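Local coordinates for protein folylpolyglutamate synthase/dihydrofolate synthase (PDB 1O5Z) that probably catalyses the ATP-dependent addition of L-glutamate to dihydropteroate and to the growing polyglutamate tail of tetrahydrofolate, at residues E309-N314 with F430-K435; P87-F92 with G419-V424; R375-R380 with E402-A407; M317-G322 with E330-S335. One frame throughout, in Å; residues are numbered along the deposited sequence.

Contact 1: residues E309-N314 with F430-K435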
loop_
_atom_site.group_PDB
_atom_site.type_symbol
_atom_site.label_atom_id
_atom_site.label_comp_id
_atom_site.label_asym_id
_atom_site.label_seq_id
_atom_site.Cartn_x
_atom_site.Cartn_y
_atom_site.Cartn_z
ATOM N N GLU A 309 11.083 3.528 2.543
ATOM C CA GLU A 309 11.488 3.947 1.244
ATOM C C GLU A 309 12.693 4.817 1.430
ATOM O O GLU A 309 12.622 5.802 2.155
ATOM C CB GLU A 309 10.391 4.805 0.603
ATOM C CG GLU A 309 10.394 4.654 -0.872
ATOM C CD GLU A 309 9.592 5.696 -1.564
ATOM O OE1 GLU A 309 8.689 6.273 -0.923
ATOM O OE2 GLU A 309 9.895 5.926 -2.748
ATOM N N ILE A 310 13.783 4.469 0.772
ATOM C CA ILE A 310 14.966 5.297 0.799
ATOM C C ILE A 310 15.119 5.944 -0.553
ATOM O O ILE A 310 15.193 5.241 -1.548
ATOM C CB ILE A 310 16.237 4.445 1.140
ATOM C CG1 ILE A 310 16.179 3.948 2.583
ATOM C CG2 ILE A 310 17.511 5.277 0.944
ATOM C CD1 ILE A 310 15.648 2.641 2.687
ATOM N N LEU A 311 15.206 7.268 -0.575
ATOM C CA LEU A 311 15.389 8.048 -1.773
ATOM C C LEU A 311 16.675 8.839 -1.647
ATOM O O LEU A 311 16.788 9.658 -0.758
ATOM C CB LEU A 311 14.258 9.071 -1.921
ATOM C CG LEU A 311 13.079 8.869 -2.858
ATOM C CD1 LEU A 311 12.283 10.185 -2.907
ATOM C CD2 LEU A 311 13.489 8.451 -4.271
ATOM N N GLU A 312 17.633 8.606 -2.533
ATOM C CA GLU A 312 18.803 9.458 -2.648
ATOM C C GLU A 312 18.404 10.629 -3.514
ATOM O O GLU A 312 17.992 10.462 -4.658
ATOM C CB GLU A 312 19.989 8.757 -3.299
ATOM C CG GLU A 312 21.055 8.318 -2.314
ATOM C CD GLU A 312 22.487 8.702 -2.724
ATOM O OE1 GLU A 312 22.753 8.829 -3.956
ATOM O OE2 GLU A 312 23.356 8.871 -1.807
ATOM N N LYS A 313 18.531 11.825 -2.960
ATOM C CA LYS A 313 18.207 13.043 -3.679
ATOM C C LYS A 313 19.407 13.940 -3.469
ATOM O O LYS A 313 19.763 14.254 -2.338
ATOM C CB LYS A 313 16.909 13.651 -3.112
ATOM C CG LYS A 313 16.516 14.985 -3.696
ATOM C CD LYS A 313 15.440 14.887 -4.754
ATOM C CE LYS A 313 15.968 14.713 -6.164
ATOM N NZ LYS A 313 15.017 15.301 -7.177
ATOM N N ASN A 314 20.066 14.290 -4.562
ATOM C CA ASN A 314 21.134 15.271 -4.533
ATOM C C ASN A 314 22.263 14.833 -3.630
ATOM O O ASN A 314 22.908 15.662 -2.999
ATOM C CB ASN A 314 20.589 16.668 -4.127
ATOM C CG ASN A 314 19.553 17.212 -5.129
ATOM O OD1 ASN A 314 19.658 16.963 -6.335
ATOM N ND2 ASN A 314 18.563 17.946 -4.639
ATOM N N PHE A 430 7.573 16.594 -2.680
ATOM C CA PHE A 430 8.421 17.697 -2.974
ATOM C C PHE A 430 9.774 17.249 -3.409
ATOM O O PHE A 430 10.366 17.818 -4.308
ATOM C CB PHE A 430 8.534 18.626 -1.798
ATOM C CG PHE A 430 9.058 19.963 -2.185
ATOM C CD1 PHE A 430 8.223 20.888 -2.783
ATOM C CD2 PHE A 430 10.399 20.286 -1.983
ATOM C CE1 PHE A 430 8.712 22.119 -3.165
ATOM C CE2 PHE A 430 10.888 21.520 -2.366
ATOM C CZ PHE A 430 10.057 22.430 -2.958
ATOM N N LEU A 431 10.251 16.201 -2.773
ATOM C CA LEU A 431 11.534 15.636 -3.104
ATOM C C LEU A 431 11.587 15.076 -4.514
ATOM O O LEU A 431 12.609 15.159 -5.214
ATOM C CB LEU A 431 11.844 14.511 -2.107
ATOM C CG LEU A 431 12.435 14.909 -0.742
ATOM C CD1 LEU A 431 12.625 13.681 0.115
ATOM C CD2 LEU A 431 13.735 15.697 -0.901
ATOM N N THR A 432 10.494 14.457 -4.927
ATOM C CA THR A 432 10.449 13.804 -6.214
ATOM C C THR A 432 9.921 14.716 -7.289
ATOM O O THR A 432 10.231 14.514 -8.440
ATOM C CB THR A 432 9.621 12.533 -6.118
ATOM O OG1 THR A 432 8.362 12.818 -5.505
ATOM C CG2 THR A 432 10.294 11.532 -5.147
ATOM N N THR A 433 9.166 15.748 -6.946
ATOM C CA THR A 433 8.645 16.645 -7.989
ATOM C C THR A 433 9.054 18.100 -7.864
ATOM O O THR A 433 8.866 18.873 -8.782
ATOM C CB THR A 433 7.088 16.597 -8.081
ATOM O OG1 THR A 433 6.485 17.148 -6.885
ATOM C CG2 THR A 433 6.592 15.144 -8.197
ATOM N N GLY A 434 9.572 18.503 -6.728
ATOM C CA GLY A 434 9.915 19.900 -6.573
ATOM C C GLY A 434 8.720 20.819 -6.460
ATOM O O GLY A 434 8.882 22.067 -6.486
ATOM N N LYS A 435 7.538 20.206 -6.312
ATOM C CA LYS A 435 6.316 20.909 -6.021
ATOM C C LYS A 435 5.315 20.074 -5.241
ATOM O O LYS A 435 5.538 18.928 -4.930
ATOM C CB LYS A 435 5.714 21.476 -7.294
ATOM C CG LYS A 435 5.188 20.431 -8.195
ATOM C CD LYS A 435 5.040 20.919 -9.614
ATOM C CE LYS A 435 5.000 19.718 -10.575
ATOM N NZ LYS A 435 4.921 20.140 -12.025
HETATM O O HOH W 1 13.088 13.206 -8.914
#
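Leu431, near the C-terminal end of helix 421-433, meets two side chains of an edge strand, Leu311 and Lys313, and the three together illustrate how a helix end can be tied down by apolar and polar contacts at once. The lysine stem contributes part of the apolar contact: it runs antiparallel to the Leu431 side chain, Lys313 CG lying 4.0 Å from Leu431 CD2. Its CG is anti to the backbone N (chi1 175°), and the chain then bends at chi2 and again at chi3, which brings the ammonium group alongside the Leu431 carbonyl. Lys313 NZ lies 3.1 Å from Leu431 O in what is probably a hydrogen bond, though a doubtful one, because the lysine CD has been modelled too close to that oxygen. A water, weakly held by NZ, donates to Thr432 O at 3.2 Å and adds an indirect link. Two residues back along the strand, the Leu311 and Thr432 side chains cross nearly perpendicularly, Leu311 CD1 pressing on Thr432 CG2 at 3.3 Å, tighter than usual for two carbons. The Thr432 hydroxyl is taken up elsewhere, by Arg428 O one turn back. Shortened to an alanine, Lys313 would probably lose the stem lying along Leu431 CD2 and, with it, the ammonium group near the carbonyl. Strand 309-313 borders a mixed sheet and pairs antiparallel with strand 316-320, whose Tyr318 also touches Leu431; Ile408 of helix 404-409 adds to the packing round the same leucine, and Glu309 forms a salt bridge to Arg428 of helix 421-433.

Contact 2: residues P87-F92 with G419-V424. With SO4 (sulfate ion), chain D.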
loop_
_atom_site.group_PDB
_atom_site.type_symbol
_atom_site.label_atom_id
_atom_site.label_comp_id
_atom_site.label_asym_id
_atom_site.label_seq_id
_atom_site.Cartn_x
_atom_site.Cartn_y
_atom_site.Cartn_z
ATOM N N PRO A 87 -4.451 3.171 0.670
ATOM C CA PRO A 87 -5.044 4.453 0.321
ATOM C C PRO A 87 -4.056 5.133 -0.656
ATOM O O PRO A 87 -3.559 4.465 -1.540
ATOM C CB PRO A 87 -5.174 5.135 1.677
ATOM C CG PRO A 87 -3.954 4.560 2.460
ATOM C CD PRO A 87 -3.614 3.249 1.866
ATOM N N HIS A 88 -3.741 6.412 -0.534
ATOM C CA HIS A 88 -2.649 6.939 -1.304
ATOM C C HIS A 88 -1.827 7.725 -0.364
ATOM O O HIS A 88 -2.288 8.066 0.719
ATOM C CB HIS A 88 -3.133 7.816 -2.473
ATOM C CG HIS A 88 -3.906 9.043 -2.065
ATOM N ND1 HIS A 88 -5.287 9.104 -2.113
ATOM C CD2 HIS A 88 -3.494 10.259 -1.633
ATOM C CE1 HIS A 88 -5.686 10.317 -1.743
ATOM N NE2 HIS A 88 -4.616 11.031 -1.440
ATOM N N LEU A 89 -0.627 8.057 -0.827
ATOM C CA LEU A 89 0.356 8.802 -0.067
ATOM C C LEU A 89 0.393 10.291 -0.451
ATOM O O LEU A 89 0.232 11.172 0.395
ATOM C CB LEU A 89 1.724 8.136 -0.285
ATOM C CG LEU A 89 2.757 8.543 0.735
ATOM C CD1 LEU A 89 2.345 8.061 2.123
ATOM C CD2 LEU A 89 4.123 8.032 0.326
ATOM N N SER A 90 0.580 10.561 -1.741
ATOM C CA SER A 90 0.785 11.926 -2.233
ATOM C C SER A 90 -0.325 12.369 -3.168
ATOM O O SER A 90 -0.785 13.498 -3.074
ATOM C CB SER A 90 2.114 12.041 -2.950
ATOM O OG SER A 90 3.190 11.731 -2.108
ATOM N N THR A 91 -0.770 11.491 -4.062
ATOM C CA THR A 91 -1.856 11.834 -4.934
ATOM C C THR A 91 -2.830 10.713 -5.027
ATOM O O THR A 91 -2.470 9.559 -5.068
ATOM C CB THR A 91 -1.389 12.224 -6.348
ATOM O OG1 THR A 91 -2.557 12.345 -7.174
ATOM C CG2 THR A 91 -0.578 11.105 -7.000
ATOM N N PHE A 92 -4.098 11.086 -5.066
ATOM C CA PHE A 92 -5.195 10.172 -5.279
ATOM C C PHE A 92 -4.959 9.229 -6.453
ATOM O O PHE A 92 -5.405 8.088 -6.443
ATOM C CB PHE A 92 -6.461 11.000 -5.491
ATOM C CG PHE A 92 -7.622 10.206 -5.906
ATOM C CD1 PHE A 92 -8.518 9.705 -4.951
ATOM C CD2 PHE A 92 -7.834 9.944 -7.245
ATOM C CE1 PHE A 92 -9.644 8.951 -5.339
ATOM C CE2 PHE A 92 -8.924 9.203 -7.654
ATOM C CZ PHE A 92 -9.847 8.705 -6.692
ATOM N N GLY A 419 6.440 9.855 11.310
ATOM C CA GLY A 419 5.484 10.346 12.303
ATOM C C GLY A 419 4.068 10.374 11.796
ATOM O O GLY A 419 3.135 10.267 12.576
ATOM N N SER A 420 3.923 10.492 10.479
ATOM C CA SER A 420 2.665 10.845 9.833
ATOM C C SER A 420 2.773 10.536 8.360
ATOM O O SER A 420 3.741 10.913 7.743
ATOM C CB SER A 420 2.412 12.339 9.998
ATOM O OG SER A 420 1.446 12.832 9.089
ATOM N N LEU A 421 1.784 9.825 7.822
ATOM C CA LEU A 421 1.637 9.572 6.390
ATOM C C LEU A 421 1.436 10.833 5.563
ATOM O O LEU A 421 1.978 10.946 4.481
ATOM C CB LEU A 421 0.454 8.653 6.182
ATOM C CG LEU A 421 0.736 7.207 6.631
ATOM C CD1 LEU A 421 -0.497 6.365 6.590
ATOM C CD2 LEU A 421 1.775 6.586 5.710
ATOM N N PHE A 422 0.624 11.765 6.070
ATOM C CA PHE A 422 0.509 13.124 5.501
ATOM C C PHE A 422 1.886 13.754 5.359
ATOM O O PHE A 422 2.243 14.203 4.297
ATOM C CB PHE A 422 -0.313 14.022 6.401
ATOM C CG PHE A 422 -1.753 13.969 6.145
ATOM C CD1 PHE A 422 -2.649 13.565 7.146
ATOM C CD2 PHE A 422 -2.259 14.341 4.917
ATOM C CE1 PHE A 422 -4.059 13.516 6.918
ATOM C CE2 PHE A 422 -3.675 14.290 4.663
ATOM C CZ PHE A 422 -4.575 13.889 5.677
ATOM N N LEU A 423 2.641 13.790 6.448
ATOM C CA LEU A 423 3.994 14.321 6.408
ATOM C C LEU A 423 4.852 13.610 5.348
ATOM O O LEU A 423 5.492 14.246 4.495
ATOM C CB LEU A 423 4.663 14.187 7.770
ATOM C CG LEU A 423 6.127 14.627 7.782
ATOM C CD1 LEU A 423 6.221 16.163 7.526
ATOM C CD2 LEU A 423 6.772 14.238 9.054
ATOM N N VAL A 424 4.898 12.291 5.399
ATOM C CA VAL A 424 5.722 11.581 4.434
ATOM C C VAL A 424 5.280 11.808 2.965
ATOM O O VAL A 424 6.102 12.013 2.099
ATOM C CB VAL A 424 5.806 10.115 4.778
ATOM C CG1 VAL A 424 6.541 9.377 3.697
ATOM C CG2 VAL A 424 6.535 9.950 6.135
HETATM S S SO4 D . -1.271 10.538 9.661
HETATM O O1 SO4 D . -0.659 11.518 10.533
HETATM O O2 SO4 D . -2.653 10.297 10.041
HETATM O O3 SO4 D . -1.304 11.040 8.303
HETATM O O4 SO4 D . -0.465 9.317 9.744
HETATM O O HOH W 2 -0.686 10.704 3.114
#
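Leu89 reaches across to the first turn of helix 421-433, where it meets Leu421 and Val424. Its CB does not aim at the helix; chi1 of -163° sets CG beside the carbonyl carbon, and from there the two methyls make the contact. CB and CG stay behind, and CD1 comes closest, 3.7 Å from Leu421 O and 3.9 Å from Leu421 CD2, the two leucine side chains crossing at about a right angle. The other methyl, CD2, faces Val424 CG1 at 4.4 Å, a looser touch farther along the helix. Beside these apolar contacts a water donates to Leu89 O at 2.9 Å and, more weakly, to Leu421 O, joining the two backbones. Ser420 is the N-cap of this turn, its OG accepting from Leu423 N in a nearly straight bond (177°) while donating to a sulfate. Leu421 N and Phe422 N also donate to that ion. The contact thus joins two family regions: the start of helix 421-433, within the glutamate ligase region, is met by the loop between strands 81-84 and 96-98 of the Mur ligase middle region, while Arg428 further along the helix touches Leu89 too and helix 12-23 packs against His88 and Phe92.

Contact 3: residues R375-R380 with E402-A407. With SO4 (sulfate ion), chain E.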
loop_
_atom_site.group_PDB
_atom_site.type_symbol
_atom_site.label_atom_id
_atom_site.label_comp_id
_atom_site.label_asym_id
_atom_site.label_seq_id
_atom_site.Cartn_x
_atom_site.Cartn_y
_atom_site.Cartn_z
ATOM N N ARG A 375 5.904 20.528 11.786
ATOM C CA ARG A 375 4.428 20.441 11.735
ATOM C C ARG A 375 3.917 19.574 10.596
ATOM O O ARG A 375 4.208 19.857 9.463
ATOM C CB ARG A 375 3.800 21.801 11.521
ATOM C CG ARG A 375 4.036 22.743 12.574
ATOM C CD ARG A 375 3.263 23.960 12.358
ATOM N NE ARG A 375 1.848 23.699 12.545
ATOM C CZ ARG A 375 1.186 23.957 13.661
ATOM N NH1 ARG A 375 1.811 24.476 14.709
ATOM N NH2 ARG A 375 -0.106 23.677 13.731
ATOM N N VAL A 376 3.102 18.562 10.888
ATOM C CA VAL A 376 2.355 17.878 9.841
ATOM C C VAL A 376 1.536 18.879 9.010
ATOM O O VAL A 376 0.768 19.690 9.545
ATOM C CB VAL A 376 1.431 16.818 10.401
ATOM C CG1 VAL A 376 0.680 16.137 9.271
ATOM C CG2 VAL A 376 2.219 15.783 11.217
ATOM N N PRO A 377 1.748 18.835 7.696
ATOM C CA PRO A 377 1.104 19.743 6.760
ATOM C C PRO A 377 -0.317 19.226 6.450
ATOM O O PRO A 377 -0.548 18.327 5.537
ATOM C CB PRO A 377 2.024 19.669 5.538
ATOM C CG PRO A 377 2.512 18.296 5.541
ATOM C CD PRO A 377 2.675 17.916 6.991
ATOM N N SER A 378 -1.239 19.741 7.263
ATOM C CA SER A 378 -2.607 19.270 7.293
ATOM C C SER A 378 -3.330 20.149 8.278
ATOM O O SER A 378 -2.798 20.440 9.353
ATOM C CB SER A 378 -2.688 17.819 7.760
ATOM O OG SER A 378 -4.033 17.429 7.925
ATOM N N PRO A 379 -4.545 20.560 7.928
ATOM C CA PRO A 379 -5.371 21.318 8.857
ATOM C C PRO A 379 -5.755 20.494 10.078
ATOM O O PRO A 379 -6.226 21.048 11.070
ATOM C CB PRO A 379 -6.624 21.689 8.022
ATOM C CG PRO A 379 -6.268 21.382 6.571
ATOM C CD PRO A 379 -5.230 20.313 6.642
ATOM N N ARG A 380 -5.579 19.180 9.972
ATOM C CA ARG A 380 -5.738 18.259 11.094
ATOM C C ARG A 380 -4.661 18.413 12.174
ATOM O O ARG A 380 -4.880 17.980 13.300
ATOM C CB ARG A 380 -5.796 16.794 10.597
ATOM C CG ARG A 380 -7.233 16.214 10.511
ATOM C CD ARG A 380 -7.493 15.168 9.381
ATOM N NE ARG A 380 -6.442 14.150 9.191
ATOM C CZ ARG A 380 -6.235 13.104 10.015
ATOM N NH1 ARG A 380 -7.000 12.947 11.112
ATOM N NH2 ARG A 380 -5.255 12.210 9.762
ATOM N N GLU A 402 9.320 24.242 11.730
ATOM C CA GLU A 402 7.902 24.030 11.524
ATOM C C GLU A 402 7.507 23.618 10.104
ATOM O O GLU A 402 6.683 22.727 9.922
ATOM C CB GLU A 402 7.160 25.252 12.023
ATOM C CG GLU A 402 7.261 25.298 13.533
ATOM C CD GLU A 402 6.114 26.066 14.144
ATOM O OE1 GLU A 402 5.211 26.481 13.372
ATOM O OE2 GLU A 402 6.104 26.233 15.397
ATOM N N ASP A 403 8.115 24.260 9.105
ATOM C CA ASP A 403 7.972 23.856 7.726
ATOM C C ASP A 403 8.796 22.624 7.482
ATOM O O ASP A 403 10.026 22.696 7.567
ATOM C CB ASP A 403 8.473 24.952 6.790
ATOM C CG ASP A 403 8.468 24.540 5.323
ATOM O OD1 ASP A 403 7.870 23.511 4.931
ATOM O OD2 ASP A 403 9.063 25.221 4.461
ATOM N N PRO A 404 8.147 21.501 7.159
ATOM C CA PRO A 404 8.889 20.236 7.026
ATOM C C PRO A 404 9.876 20.211 5.859
ATOM O O PRO A 404 10.750 19.385 5.840
ATOM C CB PRO A 404 7.777 19.188 6.840
ATOM C CG PRO A 404 6.584 19.910 6.403
ATOM C CD PRO A 404 6.688 21.297 7.001
ATOM N N LEU A 405 9.695 21.072 4.866
ATOM C CA LEU A 405 10.590 21.134 3.711
ATOM C C LEU A 405 11.857 21.890 4.082
ATOM O O LEU A 405 12.956 21.584 3.544
ATOM C CB LEU A 405 9.920 21.845 2.517
ATOM C CG LEU A 405 8.548 21.290 2.127
ATOM C CD1 LEU A 405 7.962 22.112 0.976
ATOM C CD2 LEU A 405 8.597 19.848 1.825
ATOM N N GLU A 406 11.708 22.875 4.985
ATOM C CA GLU A 406 12.855 23.558 5.543
ATOM C C GLU A 406 13.580 22.592 6.414
ATOM O O GLU A 406 14.797 22.560 6.385
ATOM C CB GLU A 406 12.453 24.756 6.371
ATOM C CG GLU A 406 13.618 25.574 6.889
ATOM C CD GLU A 406 13.179 26.853 7.601
ATOM O OE1 GLU A 406 11.959 27.210 7.587
ATOM O OE2 GLU A 406 14.064 27.524 8.153
ATOM N N ALA A 407 12.833 21.840 7.221
ATOM C CA ALA A 407 13.420 20.799 8.066
ATOM C C ALA A 407 14.277 19.847 7.261
ATOM O O ALA A 407 15.403 19.587 7.654
ATOM C CB ALA A 407 12.364 20.036 8.810
HETATM S S SO4 E . -1.076 24.254 17.435
HETATM O O1 SO4 E . -0.307 23.099 16.956
HETATM O O2 SO4 E . -0.090 25.343 17.509
HETATM O O3 SO4 E . -1.484 23.982 18.820
HETATM O O4 SO4 E . -2.248 24.409 16.545
#
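Arg375 and Glu402 are joined first through their backbones: Arg375 N donates to Glu402 O at 3.0 Å. Pro404 packs against the carbonyl of the same arginine, its CD 3.8 Å from Arg375 O, and its CG faces Pro377 CD at 4.4 Å; Leu423 and Tyr426 of helix 421-433 extend this apolar patch. The alkyl stem of Arg375 belongs to the packed part too, running beside Glu402 in the same direction with Arg375 CD 3.3 Å from Glu402 OE1. The two segments follow neighbouring parallel strands, 370-373 and 399-400, which helix 384-394 links in a beta-alpha-beta crossover. Past the second strand, Asp403 is the N-cap of helix 404-409, OD1 accepting from Leu405 N from above the carboxylate plane. It is the charged ends that diverge. A bend at chi3 (69°) turns the guanidinium from the carboxylate, and Arg375 NH1 ends 4.2 Å from Glu402 OE1, too far for a salt bridge. A sulfate, probably from the crystallisation medium, has its sulfur at the guanidinium edge, and NH1 and NH2 hold it by weak, long bonds. A serine in place of Arg375 would probably leave the Glu402 carboxylate without its nearby positive charge and without the alkyl stem beside it.

Contact 4: residues M317-G322 with E330-S335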
loop_
_atom_site.group_PDB
_atom_site.type_symbol
_atom_site.label_atom_id
_atom_site.label_comp_id
_atom_site.label_asym_id
_atom_site.label_seq_id
_atom_site.Cartn_x
_atom_site.Cartn_y
_atom_site.Cartn_z
ATOM N N MET A 317 20.546 10.970 1.527
ATOM C CA MET A 317 19.563 9.916 1.692
ATOM C C MET A 317 18.469 10.388 2.563
ATOM O O MET A 317 18.729 11.038 3.569
ATOM C CB MET A 317 20.106 8.709 2.395
ATOM C CG MET A 317 21.302 8.180 1.800
ATOM S SD MET A 317 21.166 6.389 1.787
ATOM C CE MET A 317 20.364 6.284 0.162
ATOM N N TYR A 318 17.267 9.978 2.182
ATOM C CA TYR A 318 16.053 10.145 2.954
ATOM C C TYR A 318 15.419 8.799 3.205
ATOM O O TYR A 318 15.240 8.027 2.291
ATOM C CB TYR A 318 15.070 10.994 2.182
ATOM C CG TYR A 318 15.569 12.376 2.020
ATOM C CD1 TYR A 318 16.281 12.749 0.894
ATOM C CD2 TYR A 318 15.349 13.298 3.003
ATOM C CE1 TYR A 318 16.772 14.016 0.769
ATOM C CE2 TYR A 318 15.828 14.585 2.895
ATOM C CZ TYR A 318 16.528 14.942 1.782
ATOM O OH TYR A 318 17.014 16.214 1.714
ATOM N N ILE A 319 15.084 8.524 4.456
ATOM C CA ILE A 319 14.337 7.337 4.806
ATOM C C ILE A 319 12.915 7.824 5.052
ATOM O O ILE A 319 12.646 8.468 6.046
ATOM C CB ILE A 319 14.944 6.639 6.031
ATOM C CG1 ILE A 319 16.409 6.260 5.749
ATOM C CG2 ILE A 319 14.166 5.355 6.341
ATOM C CD1 ILE A 319 17.487 7.291 6.124
ATOM N N LEU A 320 12.037 7.546 4.092
ATOM C CA LEU A 320 10.662 7.974 4.156
ATOM C C LEU A 320 9.898 6.799 4.705
ATOM O O LEU A 320 9.806 5.755 4.073
ATOM C CB LEU A 320 10.133 8.360 2.763
ATOM C CG LEU A 320 10.991 9.420 2.015
ATOM C CD1 LEU A 320 10.559 9.611 0.559
ATOM C CD2 LEU A 320 11.015 10.714 2.758
ATOM N N ASP A 321 9.353 6.965 5.901
ATOM C CA ASP A 321 8.537 5.945 6.465
ATOM C C ASP A 321 7.377 6.550 7.183
ATOM O O ASP A 321 7.562 7.329 8.124
ATOM C CB ASP A 321 9.354 5.089 7.414
ATOM C CG ASP A 321 8.633 3.811 7.797
ATOM O OD1 ASP A 321 9.100 2.727 7.360
ATOM O OD2 ASP A 321 7.605 3.791 8.531
ATOM N N GLY A 322 6.184 6.148 6.776
ATOM C CA GLY A 322 4.972 6.686 7.333
ATOM C C GLY A 322 4.578 6.198 8.713
ATOM O O GLY A 322 3.468 6.519 9.139
ATOM N N GLU A 330 8.687 1.211 16.015
ATOM C CA GLU A 330 9.572 0.136 16.444
ATOM C C GLU A 330 10.092 -0.654 15.234
ATOM O O GLU A 330 11.257 -1.008 15.193
ATOM C CB GLU A 330 8.806 -0.772 17.406
ATOM C CG GLU A 330 9.619 -1.850 18.116
ATOM C CD GLU A 330 10.236 -1.342 19.407
ATOM O OE1 GLU A 330 11.090 -0.401 19.315
ATOM O OE2 GLU A 330 9.846 -1.861 20.495
ATOM N N SER A 331 9.235 -0.936 14.260
ATOM C CA SER A 331 9.672 -1.588 13.012
ATOM C C SER A 331 10.639 -0.743 12.211
ATOM O O SER A 331 11.549 -1.263 11.569
ATOM C CB SER A 331 8.493 -1.846 12.077
ATOM O OG SER A 331 7.687 -2.826 12.632
ATOM N N LEU A 332 10.392 0.558 12.198
ATOM C CA LEU A 332 11.252 1.451 11.489
ATOM C C LEU A 332 12.652 1.314 12.047
ATOM O O LEU A 332 13.589 1.167 11.306
ATOM C CB LEU A 332 10.748 2.900 11.602
ATOM C CG LEU A 332 11.700 3.927 10.994
ATOM C CD1 LEU A 332 11.888 3.557 9.515
ATOM C CD2 LEU A 332 11.187 5.316 11.138
ATOM N N VAL A 333 12.764 1.333 13.367
ATOM C CA VAL A 333 14.038 1.371 14.041
ATOM C C VAL A 333 14.811 0.103 13.800
ATOM O O VAL A 333 16.025 0.128 13.689
ATOM C CB VAL A 333 13.828 1.551 15.557
ATOM C CG1 VAL A 333 15.103 1.219 16.336
ATOM C CG2 VAL A 333 13.323 2.956 15.892
ATOM N N ARG A 334 14.091 -1.013 13.769
ATOM C CA ARG A 334 14.644 -2.314 13.408
ATOM C C ARG A 334 15.236 -2.273 12.019
ATOM O O ARG A 334 16.344 -2.714 11.780
ATOM C CB ARG A 334 13.550 -3.368 13.400
ATOM C CG ARG A 334 12.959 -3.623 14.746
ATOM C CD ARG A 334 12.446 -5.043 14.956
ATOM N NE ARG A 334 12.338 -5.296 16.394
ATOM C CZ ARG A 334 11.270 -5.028 17.146
ATOM N NH1 ARG A 334 10.172 -4.514 16.584
ATOM N NH2 ARG A 334 11.295 -5.286 18.461
ATOM N N SER A 335 14.461 -1.767 11.093
ATOM C CA SER A 335 14.923 -1.588 9.725
ATOM C C SER A 335 16.136 -0.650 9.601
ATOM O O SER A 335 17.093 -0.964 8.903
ATOM C CB SER A 335 13.746 -1.112 8.868
ATOM O OG SER A 335 12.890 -2.230 8.651
#
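Leu332 lays its CD1 methyl over the side chain of Asp321, 3.6 Å from Asp321 CB and equally far from Asp321 OD1, while its second methyl, CD2, stands 4.2 Å from that same CB. The two side chains run antiparallel, flank to flank, so the leucine covers the side of the aspartate and not its carboxylate alone. Leu332 CD1 also approaches Ile319 CG2 at 4.3 Å, so that a single methyl touches two residues whose CB atoms both point toward the helix. The polar end of Asp321 is used elsewhere: OD2 accepts from Ala323 N in the turn that follows, and this bond helps fix the carboxylate while the leucine packs beside it. Leu320 points away from segment 330-335 and meets Val424 and Arg428 of helix 421-433 on the other face of the sheet. Leu332 further touches Val416 and Thr418, so helix 326-339 packs on strand 414-418 as well as 316-320. That strand sits between the parallel strands 316-320 and 345-349, which the helix connects: a beta-alpha-beta crossover in a sheet covered by helices on both faces, as expected of the Rossmann-like C-terminal domain of Mur ligases.

In the fold
From the N terminus, the first segment met is 87-92, in the middle region, and it waits longest for its partner: contact 2 closes only at 419-424. Before that, 309-314 opens contact 1, which ends at 430-435, so contacts 1 and 2 cross, and both end on helix 421-433. Within the two long loops lie two short ones in series: contact 4 joins a strand to the helix just after it, and contact 3 links the loops that follow two neighbouring strands. Contacts 1 and 4 share a sheet through the paired strands 309-313 and 316-320. Helix 421-433 thus touches the edge strand, the loop 375-380, the start of helix 404-409 and the middle region.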